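Local structure of polyketide synthase/nonribosomal peptide synthetase hybrid RzxB (Pseudomonas fluorescens, 5IL6) at residues L13-H18 with S198-H203; L30-G35 with N96-L101; Q150-E155 with L176-Q181; A187-Q192 with A245-Q250; A216-E221 with P259-D264. The protein probably dehydrates carrier-bound beta-hydroxyacyl intermediates to enoyl products, as the dehydratase domain of a trans-AT polyketide synthase in rhizoxin assembly. One frame throughout, in Å; residues are numbered along the deposited sequence.

Interaction 1 of 5, residues L13-H18 with S198-H203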
# COMPACT_ATOMS: atom_id res chain seq x y z
N LEU A 13 -12.38 -5.15 -14.40
CA LEU A 13 -11.07 -5.03 -15.03
C LEU A 13 -9.98 -5.57 -14.12
O LEU A 13 -8.95 -6.04 -14.60
CB LEU A 13 -10.77 -3.57 -15.37
CG LEU A 13 -11.83 -2.80 -16.14
CD1 LEU A 13 -11.39 -1.35 -16.27
CD2 LEU A 13 -12.10 -3.42 -17.49
N HIS A 14 -10.21 -5.50 -12.82
CA HIS A 14 -9.24 -5.78 -11.78
C HIS A 14 -10.01 -5.86 -10.48
O HIS A 14 -11.01 -5.15 -10.32
CB HIS A 14 -8.18 -4.67 -11.74
CG HIS A 14 -7.04 -4.95 -10.81
ND1 HIS A 14 -7.10 -4.67 -9.46
CD2 HIS A 14 -5.81 -5.47 -11.03
CE1 HIS A 14 -5.95 -5.01 -8.89
NE2 HIS A 14 -5.15 -5.50 -9.82
N PRO A 15 -9.62 -6.72 -9.53
CA PRO A 15 -10.40 -6.81 -8.28
C PRO A 15 -10.60 -5.48 -7.58
O PRO A 15 -11.61 -5.31 -6.87
CB PRO A 15 -9.57 -7.77 -7.42
CG PRO A 15 -8.79 -8.59 -8.40
CD PRO A 15 -8.56 -7.73 -9.60
N LEU A 16 -9.69 -4.52 -7.75
CA LEU A 16 -9.80 -3.21 -7.12
C LEU A 16 -10.08 -2.09 -8.11
O LEU A 16 -10.14 -0.92 -7.71
CB LEU A 16 -8.52 -2.88 -6.35
CG LEU A 16 -8.23 -3.66 -5.06
CD1 LEU A 16 -6.92 -3.18 -4.46
CD2 LEU A 16 -9.37 -3.53 -4.06
N LEU A 17 -10.25 -2.40 -9.40
CA LEU A 17 -10.55 -1.40 -10.42
C LEU A 17 -11.65 -2.02 -11.28
O LEU A 17 -11.38 -2.76 -12.23
CB LEU A 17 -9.31 -1.04 -11.24
CG LEU A 17 -9.41 0.24 -12.07
CD1 LEU A 17 -9.19 1.44 -11.18
CD2 LEU A 17 -8.42 0.21 -13.21
N HIS A 18 -12.90 -1.72 -10.93
CA HIS A 18 -14.02 -2.50 -11.44
C HIS A 18 -14.40 -2.12 -12.86
O HIS A 18 -14.59 -3.01 -13.71
CB HIS A 18 -15.23 -2.33 -10.51
CG HIS A 18 -14.99 -2.84 -9.12
ND1 HIS A 18 -15.86 -2.58 -8.08
CD2 HIS A 18 -14.00 -3.60 -8.61
CE1 HIS A 18 -15.40 -3.16 -6.98
NE2 HIS A 18 -14.27 -3.78 -7.27
N SER A 198 -4.21 -14.58 -7.41
CA SER A 198 -4.59 -14.57 -8.82
C SER A 198 -5.19 -13.22 -9.20
O SER A 198 -6.09 -12.71 -8.53
CB SER A 198 -5.61 -15.68 -9.08
OG SER A 198 -5.93 -15.77 -10.46
N GLY A 199 -4.68 -12.65 -10.29
CA GLY A 199 -5.17 -11.38 -10.79
C GLY A 199 -4.47 -10.16 -10.24
O GLY A 199 -4.77 -9.04 -10.69
N PHE A 200 -3.55 -10.32 -9.30
CA PHE A 200 -2.83 -9.22 -8.69
C PHE A 200 -1.36 -9.28 -9.09
O PHE A 200 -0.72 -10.33 -8.95
CB PHE A 200 -2.93 -9.26 -7.16
CG PHE A 200 -4.27 -8.87 -6.61
CD1 PHE A 200 -4.64 -7.54 -6.55
CD2 PHE A 200 -5.15 -9.83 -6.14
CE1 PHE A 200 -5.87 -7.17 -6.04
CE2 PHE A 200 -6.38 -9.47 -5.63
CZ PHE A 200 -6.74 -8.14 -5.58
N ALA A 201 -0.83 -8.17 -9.60
CA ALA A 201 0.61 -8.03 -9.71
C ALA A 201 1.23 -7.88 -8.33
O ALA A 201 2.31 -8.43 -8.06
CB ALA A 201 0.97 -6.84 -10.60
N LEU A 202 0.56 -7.15 -7.45
CA LEU A 202 0.94 -7.03 -6.05
C LEU A 202 -0.33 -7.00 -5.22
O LEU A 202 -1.14 -6.07 -5.35
CB LEU A 202 1.77 -5.77 -5.81
CG LEU A 202 2.08 -5.43 -4.35
CD1 LEU A 202 2.61 -6.64 -3.60
CD2 LEU A 202 3.07 -4.28 -4.29
N HIS A 203 -0.52 -8.02 -4.38
CA HIS A 203 -1.75 -8.13 -3.62
C HIS A 203 -1.79 -7.05 -2.53
O HIS A 203 -0.79 -6.83 -1.85
CB HIS A 203 -1.86 -9.52 -2.99
CG HIS A 203 -3.23 -9.83 -2.46
ND1 HIS A 203 -3.69 -9.35 -1.26
CD2 HIS A 203 -4.23 -10.59 -2.97
CE1 HIS A 203 -4.92 -9.79 -1.05
NE2 HIS A 203 -5.27 -10.55 -2.07
O HOH W 1 -2.23 -5.63 -9.54
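H14 and P15 meet F200, and H14 supplies the hydrogen bonds, ND1 to L16 N and NE2 to a water. From CB, its CG stands anti to the backbone N (chi1 -173°), and the end of the ring comes nearer to 198-203 than CB does. On one side of the ring ND1 accepts from L16 N within the same segment at 3.1 Å, with the donor tilted from the ring plane, and this bond would limit rotation of the ring. CE1 comes next, 3.6 Å from F200 CE1, the two ring planes standing at 87°. At the tip, NE2 hydrogen-bonds the water at 2.9 Å, which in turn accepts from A201 N. CD2 lies 3.7 Å from G199 O. Beside this, P15 CB packs against F200 CZ at 3.4 Å, and L16 CG reaches the edge of the same ring. An alanine at H14 would probably leave L16 N without its acceptor and the bridging water without one of its ligands. The type I turn from H14 to L17 precedes strand 19-20, whereas 198-203 leads into helix 204-212, so the contact ties together the two halves of the double hotdog fold characteristic of polyketide synthase dehydratases.

Interaction 2 of 5, residues L30-G35 with N96-L101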
# COMPACT_ATOMS: atom_id res chain seq x y z
N LEU A 30 -14.02 3.43 -12.04
CA LEU A 30 -14.95 3.40 -10.92
C LEU A 30 -14.98 2.01 -10.32
O LEU A 30 -15.12 1.01 -11.04
CB LEU A 30 -16.36 3.80 -11.39
CG LEU A 30 -17.53 3.55 -10.44
CD1 LEU A 30 -17.30 4.18 -9.08
CD2 LEU A 30 -18.82 4.08 -11.06
N SER A 31 -14.82 1.94 -9.00
CA SER A 31 -15.04 0.73 -8.23
C SER A 31 -16.09 1.01 -7.16
O SER A 31 -16.07 2.07 -6.52
CB SER A 31 -13.75 0.23 -7.58
OG SER A 31 -12.70 0.14 -8.53
N ARG A 32 -17.02 0.07 -6.99
CA ARG A 32 -18.06 0.18 -5.97
C ARG A 32 -17.86 -0.95 -4.97
O ARG A 32 -17.92 -2.13 -5.34
CB ARG A 32 -19.46 0.12 -6.58
CG ARG A 32 -20.57 0.33 -5.56
CD ARG A 32 -21.94 0.48 -6.20
NE ARG A 32 -21.98 1.55 -7.19
CZ ARG A 32 -21.87 1.38 -8.50
NH1 ARG A 32 -21.72 0.17 -9.02
NH2 ARG A 32 -21.92 2.43 -9.31
N PHE A 33 -17.63 -0.59 -3.72
CA PHE A 33 -17.39 -1.55 -2.65
C PHE A 33 -18.61 -1.66 -1.76
O PHE A 33 -19.33 -0.68 -1.53
CB PHE A 33 -16.17 -1.14 -1.81
CG PHE A 33 -14.91 -0.98 -2.61
CD1 PHE A 33 -14.15 -2.08 -2.97
CD2 PHE A 33 -14.48 0.28 -3.01
CE1 PHE A 33 -12.99 -1.94 -3.71
CE2 PHE A 33 -13.32 0.43 -3.75
CZ PHE A 33 -12.58 -0.68 -4.10
N SER A 34 -18.84 -2.87 -1.24
CA SER A 34 -19.92 -3.10 -0.29
C SER A 34 -19.50 -2.89 1.15
O SER A 34 -20.37 -2.67 2.01
CB SER A 34 -20.45 -4.53 -0.44
OG SER A 34 -19.44 -5.48 -0.16
N GLY A 35 -18.20 -2.93 1.44
CA GLY A 35 -17.69 -2.91 2.79
C GLY A 35 -17.34 -4.27 3.34
O GLY A 35 -16.62 -4.35 4.35
N ASN A 96 -22.20 5.54 -1.58
CA ASN A 96 -22.70 4.30 -2.17
C ASN A 96 -21.55 3.34 -2.45
O ASN A 96 -21.65 2.47 -3.32
CB ASN A 96 -23.50 4.58 -3.45
CG ASN A 96 -24.24 3.36 -3.95
OD1 ASN A 96 -24.82 2.60 -3.18
ND2 ASN A 96 -24.22 3.17 -5.27
N GLY A 97 -20.46 3.48 -1.70
CA GLY A 97 -19.29 2.65 -1.90
C GLY A 97 -18.49 2.97 -3.13
O GLY A 97 -17.58 2.20 -3.48
N GLU A 98 -18.76 4.08 -3.80
CA GLU A 98 -18.17 4.38 -5.10
C GLU A 98 -16.89 5.18 -4.92
O GLU A 98 -16.90 6.25 -4.30
CB GLU A 98 -19.17 5.15 -5.98
CG GLU A 98 -20.40 4.34 -6.35
CD GLU A 98 -21.37 5.12 -7.22
OE1 GLU A 98 -21.42 6.36 -7.10
OE2 GLU A 98 -22.10 4.49 -8.02
N LEU A 99 -15.80 4.67 -5.49
CA LEU A 99 -14.50 5.32 -5.46
C LEU A 99 -14.02 5.50 -6.89
O LEU A 99 -13.87 4.52 -7.63
CB LEU A 99 -13.50 4.49 -4.65
CG LEU A 99 -12.21 5.16 -4.17
CD1 LEU A 99 -12.49 6.40 -3.34
CD2 LEU A 99 -11.40 4.17 -3.36
N PHE A 100 -13.77 6.75 -7.27
CA PHE A 100 -13.36 7.09 -8.63
C PHE A 100 -11.86 7.31 -8.70
O PHE A 100 -11.23 7.76 -7.74
CB PHE A 100 -14.07 8.36 -9.09
CG PHE A 100 -15.56 8.22 -9.18
CD1 PHE A 100 -16.36 8.40 -8.07
CD2 PHE A 100 -16.17 7.91 -10.39
CE1 PHE A 100 -17.73 8.27 -8.15
CE2 PHE A 100 -17.54 7.78 -10.48
CZ PHE A 100 -18.32 7.96 -9.36
N LEU A 101 -11.28 6.97 -9.85
CA LEU A 101 -9.87 7.24 -10.14
C LEU A 101 -9.79 7.96 -11.47
O LEU A 101 -10.25 7.43 -12.49
CB LEU A 101 -9.05 5.95 -10.18
CG LEU A 101 -7.53 6.11 -10.34
CD1 LEU A 101 -6.80 4.94 -9.70
CD2 LEU A 101 -7.10 6.24 -11.80
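L30-R32 and E98-L101 run antiparallel, the short strand axes 4.7 Å apart with their directions at 162°, and S31 and L99 form the hydrogen-bonded pair between them. S31 N donates to L99 O at 3.1 Å and L99 N to S31 O at 2.8 Å. F33 N extends the ladder to G97 O. G97 has positive phi, and a CB there would fall only 1.9 Å from F33 O, a clash that would bar any side chain at this backbone position. On the face of L30, R32, E98 and F100, L30 CD1 sits over the F100 ring, 3.9 Å from its centroid and 13° off the normal, a CH-pi contact. The strands 27-32 and 98-105 are neighbours in the hotdog fold expected of this dehydratase family. Farther along the same face, R32 and E98 lie side by side, and their charges pair: NH2 meets OE2 at a modelled 2.4 Å, so short that the exact placement is doubtful. The R32 chain bends at chi3 (-55°), which places NE within a weak bond of the same OE2, at the guanidinium edge. N96 O also lies in plane at that edge. On the opposite face, which S31 shares with L99, S31 OG is bonded outside these segments, to L16 O and H18 N. F33 CE2 touches L99 CB at 4.2 Å, the leucine carbon lying at the edge of the phenylalanine ring.

Interaction 3 of 5, residues Q150-E155 with L176-Q181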
# COMPACT_ATOMS: atom_id res chain seq x y z
N GLN A 150 17.63 -9.29 16.63
CA GLN A 150 16.62 -9.47 17.66
C GLN A 150 15.34 -9.98 17.01
O GLN A 150 14.87 -9.41 16.03
CB GLN A 150 16.36 -8.14 18.38
CG GLN A 150 15.20 -8.13 19.37
CD GLN A 150 14.81 -6.72 19.78
OE1 GLN A 150 15.55 -5.77 19.53
NE2 GLN A 150 13.65 -6.59 20.41
N VAL A 151 14.79 -11.06 17.57
CA VAL A 151 13.49 -11.56 17.13
C VAL A 151 12.42 -10.66 17.75
O VAL A 151 12.37 -10.49 18.97
CB VAL A 151 13.29 -13.02 17.54
CG1 VAL A 151 11.86 -13.48 17.23
CG2 VAL A 151 14.29 -13.91 16.81
N VAL A 152 11.57 -10.09 16.90
CA VAL A 152 10.52 -9.19 17.35
C VAL A 152 9.23 -9.99 17.47
O VAL A 152 8.89 -10.78 16.58
CB VAL A 152 10.35 -8.00 16.38
CG1 VAL A 152 9.22 -7.09 16.84
CG2 VAL A 152 11.65 -7.22 16.27
N ASP A 153 8.52 -9.80 18.58
CA ASP A 153 7.26 -10.49 18.81
C ASP A 153 6.19 -9.88 17.91
O ASP A 153 5.80 -8.73 18.09
CB ASP A 153 6.87 -10.38 20.28
CG ASP A 153 5.56 -11.08 20.59
OD1 ASP A 153 5.04 -11.78 19.71
OD2 ASP A 153 5.07 -10.93 21.73
N VAL A 154 5.72 -10.66 16.94
CA VAL A 154 4.73 -10.15 15.99
C VAL A 154 3.46 -9.75 16.71
O VAL A 154 2.84 -8.73 16.40
CB VAL A 154 4.47 -11.20 14.89
CG1 VAL A 154 3.13 -10.93 14.18
CG2 VAL A 154 5.60 -11.20 13.88
N GLU A 155 3.04 -10.55 17.69
CA GLU A 155 1.83 -10.22 18.43
C GLU A 155 2.00 -8.93 19.23
O GLU A 155 1.03 -8.18 19.41
CB GLU A 155 1.44 -11.37 19.36
CG GLU A 155 1.00 -12.62 18.62
CD GLU A 155 -0.23 -12.39 17.76
OE1 GLU A 155 -1.04 -11.50 18.11
OE2 GLU A 155 -0.38 -13.08 16.73
N LEU A 176 4.33 -12.79 9.44
CA LEU A 176 4.65 -14.12 9.93
C LEU A 176 5.86 -14.14 10.85
O LEU A 176 5.90 -14.92 11.80
CB LEU A 176 4.88 -15.07 8.75
CG LEU A 176 3.69 -15.23 7.80
CD1 LEU A 176 4.04 -16.17 6.65
CD2 LEU A 176 2.45 -15.73 8.53
N SER A 177 6.86 -13.30 10.58
CA SER A 177 8.02 -13.20 11.45
C SER A 177 8.68 -11.85 11.24
O SER A 177 8.53 -11.22 10.19
CB SER A 177 9.01 -14.34 11.19
OG SER A 177 9.55 -14.25 9.88
N LEU A 178 9.41 -11.41 12.26
CA LEU A 178 10.12 -10.14 12.24
C LEU A 178 11.44 -10.31 12.96
O LEU A 178 11.50 -10.93 14.03
CB LEU A 178 9.33 -9.02 12.94
CG LEU A 178 8.05 -8.47 12.31
CD1 LEU A 178 7.32 -7.58 13.31
CD2 LEU A 178 8.35 -7.72 11.03
N VAL A 179 12.51 -9.78 12.37
CA VAL A 179 13.80 -9.67 13.05
C VAL A 179 14.34 -8.27 12.84
O VAL A 179 14.18 -7.68 11.76
CB VAL A 179 14.81 -10.73 12.53
CG1 VAL A 179 14.28 -12.13 12.80
CG2 VAL A 179 15.10 -10.53 11.05
N ARG A 180 14.97 -7.72 13.88
CA ARG A 180 15.47 -6.36 13.87
C ARG A 180 16.98 -6.36 14.06
O ARG A 180 17.51 -7.08 14.91
CB ARG A 180 14.82 -5.51 14.97
CG ARG A 180 15.35 -4.09 15.03
CD ARG A 180 14.62 -3.25 16.06
NE ARG A 180 15.18 -1.91 16.13
CZ ARG A 180 14.80 -0.97 16.99
NH1 ARG A 180 13.84 -1.23 17.88
NH2 ARG A 180 15.38 0.22 16.97
N GLN A 181 17.67 -5.55 13.25
CA GLN A 181 19.11 -5.35 13.37
C GLN A 181 19.36 -3.85 13.32
O GLN A 181 19.44 -3.26 12.24
CB GLN A 181 19.87 -6.08 12.25
CG GLN A 181 21.38 -5.95 12.35
CD GLN A 181 21.95 -6.74 13.51
OE1 GLN A 181 22.17 -6.21 14.60
NE2 GLN A 181 22.18 -8.03 13.28
O HOH W 2 9.15 -12.80 14.79
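V152 and L178 touch through CB and CB at 3.7 Å, and V154 CG2 adds a second contact, 4.0 Å from L178 CG, its side chain roughly perpendicular to the leucine. V152 CG2 also rests on R180 CB, so one valine spans two residues of the strand. Backbone bonds frame this apolar patch: Q150 N donates to R180 O at 2.8 Å, and R180 N to Q150 O at 2.7 Å. V152 N still reaches L178 O, at 3.0 Å, but beyond it the pairing passes to a water that donates to V152 O and accepts from L178 N at 2.9 Å. In the next shell, D153 OD1 takes a weak capping bond from E155 N at the start of helix 154-164; V154, the first residue of that helix, packs on the strand. L176 and S177 together face R188, a classic beta bulge, and C157 of the helix covers both V152 and L178. The extended R180 has its NE held by G182 O. Backbone pairing is thus direct at Q150 and water-mediated past V152, while V154 meets the strand through aliphatic packing, consistent with an outermost strand whose pairing frays as the helix begins.

Interaction 4 of 5, residues A187-Q192 with A245-Q250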
# COMPACT_ATOMS: atom_id res chain seq x y z
N ALA A 187 11.16 -8.84 7.41
CA ALA A 187 9.88 -9.46 7.68
C ALA A 187 9.57 -10.52 6.63
O ALA A 187 9.96 -10.39 5.46
CB ALA A 187 8.76 -8.42 7.69
N ARG A 188 8.89 -11.57 7.06
CA ARG A 188 8.32 -12.57 6.16
C ARG A 188 6.81 -12.44 6.19
O ARG A 188 6.20 -12.43 7.26
CB ARG A 188 8.74 -13.99 6.55
CG ARG A 188 10.09 -14.41 6.01
CD ARG A 188 11.23 -13.83 6.82
NE ARG A 188 12.51 -14.44 6.47
CZ ARG A 188 13.62 -14.31 7.19
NH1 ARG A 188 13.62 -13.59 8.31
NH2 ARG A 188 14.74 -14.90 6.79
N ILE A 189 6.21 -12.33 5.00
CA ILE A 189 4.77 -12.16 4.85
C ILE A 189 4.29 -13.12 3.78
O ILE A 189 5.04 -13.50 2.88
CB ILE A 189 4.40 -10.70 4.49
CG1 ILE A 189 5.05 -10.29 3.16
CG2 ILE A 189 4.84 -9.76 5.61
CD1 ILE A 189 4.62 -8.93 2.65
N ALA A 190 3.03 -13.53 3.90
CA ALA A 190 2.43 -14.41 2.91
C ALA A 190 0.92 -14.34 3.05
O ALA A 190 0.39 -14.16 4.15
CB ALA A 190 2.92 -15.86 3.05
N LEU A 191 0.22 -14.53 1.92
CA LEU A 191 -1.23 -14.53 1.92
C LEU A 191 -1.79 -15.71 2.71
O LEU A 191 -1.19 -16.79 2.77
CB LEU A 191 -1.77 -14.58 0.49
CG LEU A 191 -1.49 -13.39 -0.42
CD1 LEU A 191 -1.95 -13.69 -1.84
CD2 LEU A 191 -2.20 -12.15 0.11
N GLN A 192 -2.94 -15.47 3.35
CA GLN A 192 -3.63 -16.55 4.06
C GLN A 192 -4.09 -17.63 3.09
O GLN A 192 -4.02 -18.82 3.40
CB GLN A 192 -4.81 -15.97 4.83
CG GLN A 192 -5.51 -16.97 5.74
CD GLN A 192 -6.76 -16.39 6.38
OE1 GLN A 192 -7.41 -15.51 5.81
NE2 GLN A 192 -7.09 -16.87 7.57
N ALA A 245 2.95 -15.00 -3.65
CA ALA A 245 2.10 -14.97 -2.47
C ALA A 245 2.90 -14.96 -1.17
O ALA A 245 2.30 -14.77 -0.10
CB ALA A 245 1.14 -16.16 -2.48
N SER A 246 4.21 -15.18 -1.23
CA SER A 246 5.08 -15.13 -0.06
C SER A 246 6.24 -14.20 -0.37
O SER A 246 6.82 -14.25 -1.46
CB SER A 246 5.60 -16.52 0.31
OG SER A 246 6.48 -16.46 1.42
N LEU A 247 6.59 -13.34 0.59
CA LEU A 247 7.55 -12.28 0.35
C LEU A 247 8.44 -12.06 1.56
O LEU A 247 8.06 -12.34 2.70
CB LEU A 247 6.84 -10.96 0.02
CG LEU A 247 6.04 -10.91 -1.28
CD1 LEU A 247 5.21 -9.65 -1.34
CD2 LEU A 247 6.97 -10.99 -2.48
N GLN A 248 9.65 -11.56 1.28
CA GLN A 248 10.53 -10.99 2.29
C GLN A 248 10.51 -9.47 2.13
O GLN A 248 10.48 -8.96 1.01
CB GLN A 248 11.97 -11.48 2.14
CG GLN A 248 12.17 -12.96 2.38
CD GLN A 248 13.62 -13.36 2.21
OE1 GLN A 248 14.38 -13.40 3.18
NE2 GLN A 248 14.02 -13.64 0.97
N VAL A 249 10.52 -8.76 3.26
CA VAL A 249 10.46 -7.30 3.25
C VAL A 249 11.61 -6.78 4.09
O VAL A 249 11.66 -7.03 5.31
CB VAL A 249 9.12 -6.77 3.78
CG1 VAL A 249 9.08 -5.26 3.68
CG2 VAL A 249 7.96 -7.39 3.01
N GLN A 250 12.53 -6.05 3.46
CA GLN A 250 13.60 -5.36 4.16
C GLN A 250 13.15 -3.93 4.43
O GLN A 250 12.72 -3.23 3.52
CB GLN A 250 14.89 -5.36 3.35
CG GLN A 250 16.08 -4.83 4.13
CD GLN A 250 17.35 -4.78 3.32
OE1 GLN A 250 17.39 -5.22 2.17
NE2 GLN A 250 18.41 -4.25 3.92
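A187 to L191 and A245 to V249 pair as antiparallel neighbours in the half of the double hotdog fold, expected of polyketide synthase dehydratases, that holds helix 204-212. Five backbone hydrogen bonds form the ladder. A187 and V249 exchange two, each at 2.8 Å, and I189 and L247 exchange two more; the fifth, L191 N to A245 O at 2.9 Å, continues the ladder beyond the last residue of strand 184-190. The axes of 187-190 and 246-250 are 4.6 Å apart, their directions at 157°. Between these bonded pairs, R188 with Q248 and A190 with S246 are non-hydrogen-bonded pairs, where CA-H...O contacts fill in; A190 CA lies 3.0 Å from A245 O.

Apolar packing occupies the face of A187, I189, L247 and V249. I189 has its CG1 between the backbone N and the carbonyl carbon (chi1 61°), which places that carbon 3.7 Å from L247 CB; CD1 then goes on to V249 CG2, also at 3.7 Å. Helix 204-212 covers this side, A209 meeting I189, L206 meeting L247 and A210 meeting V249. At the end of the ladder L191 CD1 touches A245 CB.

The other face carries R188, A190, S246 and Q248. R188 and Q248 run side by side, but R188 is poorly ordered and its NE stays 3.9 Å from Q248 OE1. Q248 NE2 finds D269 O and S246 OG finds D270 OD1, both beyond these strands. On the A190 side the packing is close, with A190 CB 3.4 Å from A245 O.

Interaction 5 of 5, residues A216-E221 with P259-D264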
# COMPACT_ATOMS: atom_id res chain seq x y z
N ALA A 216 8.14 -3.04 13.76
CA ALA A 216 9.31 -3.68 14.35
C ALA A 216 10.31 -2.63 14.84
O ALA A 216 10.99 -2.83 15.85
CB ALA A 216 9.98 -4.61 13.34
N LEU A 217 10.42 -1.52 14.12
CA LEU A 217 11.38 -0.47 14.44
C LEU A 217 10.84 0.57 15.40
O LEU A 217 11.59 1.47 15.81
CB LEU A 217 11.83 0.21 13.14
CG LEU A 217 12.54 -0.71 12.14
CD1 LEU A 217 12.84 0.03 10.84
CD2 LEU A 217 13.83 -1.27 12.73
N LEU A 218 9.56 0.49 15.80
CA LEU A 218 8.94 1.52 16.62
C LEU A 218 8.46 1.04 17.98
O LEU A 218 8.05 1.88 18.79
CB LEU A 218 7.74 2.13 15.87
CG LEU A 218 8.04 2.80 14.52
CD1 LEU A 218 6.75 3.29 13.89
CD2 LEU A 218 9.02 3.95 14.70
N LEU A 219 8.51 -0.26 18.27
CA LEU A 219 7.97 -0.74 19.54
C LEU A 219 8.60 -0.02 20.73
O LEU A 219 7.90 0.37 21.67
CB LEU A 219 8.20 -2.25 19.67
CG LEU A 219 7.27 -3.15 18.85
CD1 LEU A 219 7.74 -4.60 18.91
CD2 LEU A 219 5.82 -3.04 19.32
N ASP A 220 9.92 0.18 20.70
CA ASP A 220 10.60 0.82 21.83
C ASP A 220 10.32 2.32 21.87
O ASP A 220 10.15 2.89 22.96
CB ASP A 220 12.10 0.54 21.76
CG ASP A 220 12.45 -0.88 22.13
OD1 ASP A 220 11.84 -1.42 23.08
OD2 ASP A 220 13.32 -1.48 21.46
N GLU A 221 10.26 2.98 20.71
CA GLU A 221 10.04 4.42 20.71
C GLU A 221 8.64 4.76 21.20
O GLU A 221 8.47 5.64 22.05
CB GLU A 221 10.25 5.00 19.30
CG GLU A 221 11.69 5.02 18.83
CD GLU A 221 11.93 6.07 17.76
OE1 GLU A 221 11.11 7.01 17.65
OE2 GLU A 221 12.93 5.96 17.02
N PRO A 259 6.36 15.49 13.83
CA PRO A 259 6.24 14.30 14.68
C PRO A 259 6.04 13.02 13.87
O PRO A 259 5.29 12.14 14.29
CB PRO A 259 5.01 14.61 15.51
CG PRO A 259 4.11 15.31 14.53
CD PRO A 259 5.03 16.08 13.58
N ASP A 260 6.71 12.92 12.73
CA ASP A 260 6.45 11.87 11.75
C ASP A 260 7.55 10.82 11.76
O ASP A 260 8.59 10.97 12.40
CB ASP A 260 6.29 12.48 10.36
CG ASP A 260 5.31 13.63 10.33
OD1 ASP A 260 4.36 13.60 11.14
OD2 ASP A 260 5.48 14.55 9.51
N TYR A 261 7.27 9.73 11.05
CA TYR A 261 8.21 8.62 10.90
C TYR A 261 8.31 8.27 9.42
O TYR A 261 7.31 8.31 8.70
CB TYR A 261 7.75 7.39 11.70
CG TYR A 261 7.56 7.68 13.17
CD1 TYR A 261 6.38 8.23 13.64
CD2 TYR A 261 8.57 7.40 14.08
CE1 TYR A 261 6.20 8.49 14.99
CE2 TYR A 261 8.40 7.66 15.43
CZ TYR A 261 7.22 8.20 15.88
OH TYR A 261 7.05 8.47 17.21
N CYS A 262 9.51 7.92 8.97
CA CYS A 262 9.77 7.66 7.56
C CYS A 262 10.60 6.39 7.42
O CYS A 262 11.49 6.12 8.23
CB CYS A 262 10.50 8.84 6.91
SG CYS A 262 10.63 8.72 5.12
N PHE A 263 10.30 5.61 6.37
CA PHE A 263 10.95 4.33 6.14
C PHE A 263 11.15 4.11 4.65
O PHE A 263 10.40 4.64 3.82
CB PHE A 263 10.14 3.16 6.71
CG PHE A 263 9.79 3.31 8.16
CD1 PHE A 263 8.65 3.98 8.55
CD2 PHE A 263 10.61 2.76 9.14
CE1 PHE A 263 8.33 4.11 9.89
CE2 PHE A 263 10.29 2.89 10.48
CZ PHE A 263 9.15 3.57 10.85
N ASP A 264 12.16 3.32 4.31
CA ASP A 264 12.29 2.73 2.99
C ASP A 264 12.07 1.23 3.09
O ASP A 264 12.54 0.59 4.04
CB ASP A 264 13.66 3.02 2.37
CG ASP A 264 13.99 4.50 2.33
OD1 ASP A 264 13.19 5.27 1.76
OD2 ASP A 264 15.05 4.89 2.86
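L218 and F263 point at one another tip to tip, and the other side chains are arranged around that approach. The leucine CG is anti to its carbonyl carbon (chi1 -60°), which puts CG on the strand side; its CD1 and CD2 each stand 3.9 Å from F263 CZ, CD2 in the plane of the ring at its edge. L217 slides past the same phenylalanine in the opposite direction, and its CD1 comes to 3.8 Å from F263 CE2, again near the ring plane. The ring therefore presents its rim, not a face, to both leucines. L218 CD2 is shared, because it also lies 3.5 Å from Y261 CD2, with the two side chains crossing at a slant. E221 and Y261 run past each other in opposite directions, which puts E221 OE1 at the ring edge, in plane, 3.6 Å from Y261 CE2; the carboxylate and ring planes are 52° apart. The main polar partner of E221 is R253, in a salt bridge through OE2, though the glutamate is poorly ordered. An alanine in place of F263 would probably open a gap at the tips of L217 and L218, since the ring atoms they touch would be gone. Strand 261-268 thus packs against the loop that follows helix 204-212 within the second hotdog half. The contact is in essence an apolar core of L217, L218, Y261 and F263, with E221 at its margin and its charge met by R253.

Overall arrangement
Interactions 3, 4 and 5 form one cluster in the second half of the protein. Interactions 3 and 4 have centres 13 Å apart and are joined where L176 and S177 pair with R188; interactions 3 and 5, 14 Å apart, meet where V152 packs on L219. Interactions 4 and 5 use neighbouring strands, 246-254 and 261-268. Interaction 2 lies far off, its centre 36 Å from that of interaction 3. Interaction 1 touches interaction 2 through S31 OG, 2.9 Å from L16 O (centres 14 Å apart), and interaction 4 through H203 on L191 (centres 18 Å apart). In related dehydratases the active site lies between the hotdog halves, which interaction 1 also joins; no distance to it can be given.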